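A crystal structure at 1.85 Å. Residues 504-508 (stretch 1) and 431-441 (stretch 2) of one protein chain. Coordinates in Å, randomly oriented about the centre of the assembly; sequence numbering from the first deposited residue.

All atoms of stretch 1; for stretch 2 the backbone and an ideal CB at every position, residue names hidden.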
# COMPACT_ATOMS: atom_id res chain seq x y z
N TYR A 504 14.72 -24.08 -22.54
CA TYR A 504 15.22 -23.40 -21.35
C TYR A 504 14.42 -22.16 -20.99
O TYR A 504 14.14 -21.32 -21.84
CB TYR A 504 16.66 -22.92 -21.59
CG TYR A 504 17.71 -24.00 -21.50
CD1 TYR A 504 18.25 -24.36 -20.27
CD2 TYR A 504 18.22 -24.61 -22.64
CE1 TYR A 504 19.25 -25.33 -20.17
CE2 TYR A 504 19.21 -25.59 -22.56
CZ TYR A 504 19.73 -25.93 -21.32
OH TYR A 504 20.71 -26.87 -21.22
N ARG A 505 14.14 -22.01 -19.70
CA ARG A 505 13.70 -20.78 -19.04
C ARG A 505 14.57 -20.68 -17.78
O ARG A 505 14.78 -21.71 -17.13
CB ARG A 505 12.21 -20.78 -18.68
CG ARG A 505 11.28 -20.52 -19.86
CD ARG A 505 11.19 -19.02 -20.18
NE ARG A 505 10.38 -18.82 -21.38
CZ ARG A 505 10.01 -17.63 -21.84
NH1 ARG A 505 10.37 -16.52 -21.21
NH2 ARG A 505 9.31 -17.54 -22.96
N PHE A 506 15.14 -19.53 -17.50
CA PHE A 506 15.96 -19.38 -16.30
C PHE A 506 15.16 -18.65 -15.25
O PHE A 506 14.24 -17.89 -15.55
CB PHE A 506 17.27 -18.62 -16.61
CG PHE A 506 18.22 -19.52 -17.36
CD1 PHE A 506 18.16 -19.62 -18.75
CD2 PHE A 506 19.17 -20.28 -16.67
CE1 PHE A 506 19.02 -20.50 -19.44
CE2 PHE A 506 20.03 -21.15 -17.37
CZ PHE A 506 19.92 -21.28 -18.74
N PHE A 507 15.51 -18.91 -14.00
CA PHE A 507 14.94 -18.26 -12.83
C PHE A 507 16.02 -17.52 -12.04
O PHE A 507 17.18 -17.90 -12.08
CB PHE A 507 14.36 -19.32 -11.89
CG PHE A 507 12.93 -19.75 -12.12
CD1 PHE A 507 12.45 -19.99 -13.41
CD2 PHE A 507 12.10 -20.06 -11.04
CE1 PHE A 507 11.15 -20.49 -13.62
CE2 PHE A 507 10.80 -20.55 -11.24
CZ PHE A 507 10.35 -20.78 -12.53
N LEU A 508 15.60 -16.55 -11.22
CA LEU A 508 16.47 -15.93 -10.23
C LEU A 508 15.63 -15.69 -8.99
O LEU A 508 14.41 -15.61 -9.10
CB LEU A 508 17.18 -14.65 -10.75
CG LEU A 508 16.37 -13.39 -11.13
CD1 LEU A 508 15.75 -12.69 -9.89
CD2 LEU A 508 17.30 -12.39 -11.84
N UNK A 431 18.93 -22.74 -13.71
CA UNK A 431 17.90 -23.61 -14.32
C UNK A 431 16.97 -24.01 -13.18
O UNK A 431 17.43 -24.59 -12.19
CB UNK A 431 18.50 -24.83 -15.01
N UNK A 432 15.66 -23.71 -13.26
CA UNK A 432 14.77 -24.05 -12.14
C UNK A 432 14.71 -25.54 -11.87
O UNK A 432 14.85 -26.33 -12.80
CB UNK A 432 13.36 -23.53 -12.41
N UNK A 433 14.49 -25.92 -10.60
CA UNK A 433 14.22 -27.32 -10.26
C UNK A 433 12.88 -27.68 -10.90
O UNK A 433 12.09 -26.77 -11.23
CB UNK A 433 14.20 -27.55 -8.75
N UNK A 434 12.57 -28.96 -10.97
CA UNK A 434 11.28 -29.41 -11.52
C UNK A 434 10.13 -28.84 -10.67
O UNK A 434 9.09 -28.47 -11.21
CB UNK A 434 11.21 -30.94 -11.56
N UNK A 435 10.37 -28.69 -9.36
CA UNK A 435 9.33 -28.15 -8.47
C UNK A 435 8.98 -26.72 -8.78
O UNK A 435 7.80 -26.34 -8.79
CB UNK A 435 9.78 -28.25 -7.01
N UNK A 436 10.00 -25.90 -9.06
CA UNK A 436 9.78 -24.50 -9.42
C UNK A 436 8.98 -24.39 -10.75
O UNK A 436 8.09 -23.54 -10.86
CB UNK A 436 11.12 -23.78 -9.54
N UNK A 437 9.31 -25.23 -11.74
CA UNK A 437 8.60 -25.22 -13.03
C UNK A 437 7.16 -25.67 -12.89
O UNK A 437 6.28 -25.04 -13.47
CB UNK A 437 9.32 -26.12 -14.04
N UNK A 438 6.91 -26.73 -12.12
CA UNK A 438 5.54 -27.24 -11.94
C UNK A 438 4.64 -26.15 -11.31
O UNK A 438 3.49 -25.99 -11.74
CB UNK A 438 5.55 -28.49 -11.06
N UNK A 439 5.20 -25.35 -10.40
CA UNK A 439 4.45 -24.28 -9.70
C UNK A 439 4.08 -23.09 -10.60
O UNK A 439 3.25 -22.27 -10.20
CB UNK A 439 5.28 -23.77 -8.52
N UNK A 440 4.65 -22.98 -11.82
CA UNK A 440 4.27 -21.93 -12.78
C UNK A 440 2.82 -22.09 -13.27
O UNK A 440 2.23 -21.13 -13.76
CB UNK A 440 5.22 -21.95 -13.98
N UNK A 441 2.29 -23.30 -13.21
CA UNK A 441 0.93 -23.53 -13.70
C UNK A 441 -0.01 -23.89 -12.54
O UNK A 441 0.39 -24.55 -11.58
CB UNK A 441 0.92 -24.64 -14.75

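At position 431 the CA-to-CB bond points away from stretch 1, yet the ideal CB lies 4.6 Å from CE2 of Phe506 and 5.2 Å from CE1 of Tyr504. The nearest surface is carbon from two aromatic rings, with Arg505 O farther off, 5.3 Å from the ideal CB. The backbone is extended (phi/psi -76/122°), so a compact branched or medium apolar side chain would suit. The residue is Val431. Its CG2 packs 3.5 Å from Phe506 CE2 and 4.0 Å from Tyr504 CE1, meeting the tyrosine ring at its edge.

Position 432 points toward stretch 1, its ideal CB 3.8 Å from CD1 of Phe507. The angles, -62/150°, also fit proline, and an apolar group is favoured over the aromatic face; alanine, valine or proline could serve. Pro432 is found. Its CB sits 3.7 Å from the centroid of the Phe507 ring, 9° off the normal, a CH-pi contact over the face, while Pro432 CD approaches Arg505 O to 3.1 Å. No hydrogen bond joins the two stretches.

Position 433, out of reach of stretch 1, precedes a helix with angles of -66/166°; serine, threonine, aspartate or asparagine would make a good N-cap. Ser433 OG accepts a weak capping hydrogen bond from the backbone N of 436 (3.3 Å). Positions 434 and 435 are also out of reach, and their helical angles admit many residues; they are Ser434 and Gly435.

Position 436 points toward stretch 1, with its ideal CB 3.7 Å from Phe507 CE2. An aliphatic stem suits the ring, and a longer chain could carry a polar end beyond it: leucine, methionine, glutamine or glutamate are plausible. Glu436 lays its CB 3.7 Å from Phe507 CE2, and its OE1 accepts from Ser433 N at 2.9 Å.

At 437 the bond runs sideways and the ideal CB has nothing of stretch 1 within 5.5 Å, so a longer chain with an aliphatic part, such as leucine or methionine, would be needed to approach the ring. Leu437 does so loosely, CD2 lying 4.5 Å from Phe507 CE1. Positions 438 and 439 are unconstrained by stretch 1, so small, aliphatic or polar residues would all serve; Val438 opens a type I turn that closes at 441, and Ala439 lies within it.

Position 440 points toward stretch 1, its ideal CB 5.5 Å from Phe507 CZ. Leucine or methionine could bridge that gap, and Leu440 brings CD2 to 3.7 Å from Phe507 CZ. Position 441 is out of reach and tolerant; it holds Gln441.

Stretch 2, residues 431-441: VPSSGELVALQ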
# COMPACT_ATOMS: atom_id res chain seq x y z
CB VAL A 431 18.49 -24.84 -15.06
CG1 VAL A 431 17.38 -25.76 -15.56
CG2 VAL A 431 19.40 -24.41 -16.23
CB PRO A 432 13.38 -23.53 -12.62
CG PRO A 432 13.50 -23.51 -14.15
CD PRO A 432 14.92 -23.05 -14.37
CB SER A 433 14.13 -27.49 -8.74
OG SER A 433 13.14 -26.61 -8.22
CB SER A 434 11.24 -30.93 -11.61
OG SER A 434 11.51 -31.51 -10.34
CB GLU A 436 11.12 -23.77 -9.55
CG GLU A 436 11.64 -23.38 -8.17
CD GLU A 436 13.12 -23.03 -8.18
OE1 GLU A 436 13.93 -23.90 -8.56
OE2 GLU A 436 13.45 -21.88 -7.81
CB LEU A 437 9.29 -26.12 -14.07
CG LEU A 437 10.59 -25.54 -14.66
CD1 LEU A 437 11.44 -26.67 -15.28
CD2 LEU A 437 10.29 -24.39 -15.65
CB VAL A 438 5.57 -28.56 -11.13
CG1 VAL A 438 4.19 -28.92 -10.56
CG2 VAL A 438 6.09 -29.69 -12.00
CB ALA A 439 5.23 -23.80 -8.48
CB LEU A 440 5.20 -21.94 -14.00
CG LEU A 440 6.67 -21.55 -13.71
CD1 LEU A 440 7.49 -21.63 -14.98
CD2 LEU A 440 6.76 -20.13 -13.16
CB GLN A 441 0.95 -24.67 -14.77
CG GLN A 441 -0.41 -25.01 -15.45
CD GLN A 441 -1.02 -23.81 -16.18
OE1 GLN A 441 -1.22 -22.74 -15.60
NE2 GLN A 441 -1.35 -23.97 -17.45
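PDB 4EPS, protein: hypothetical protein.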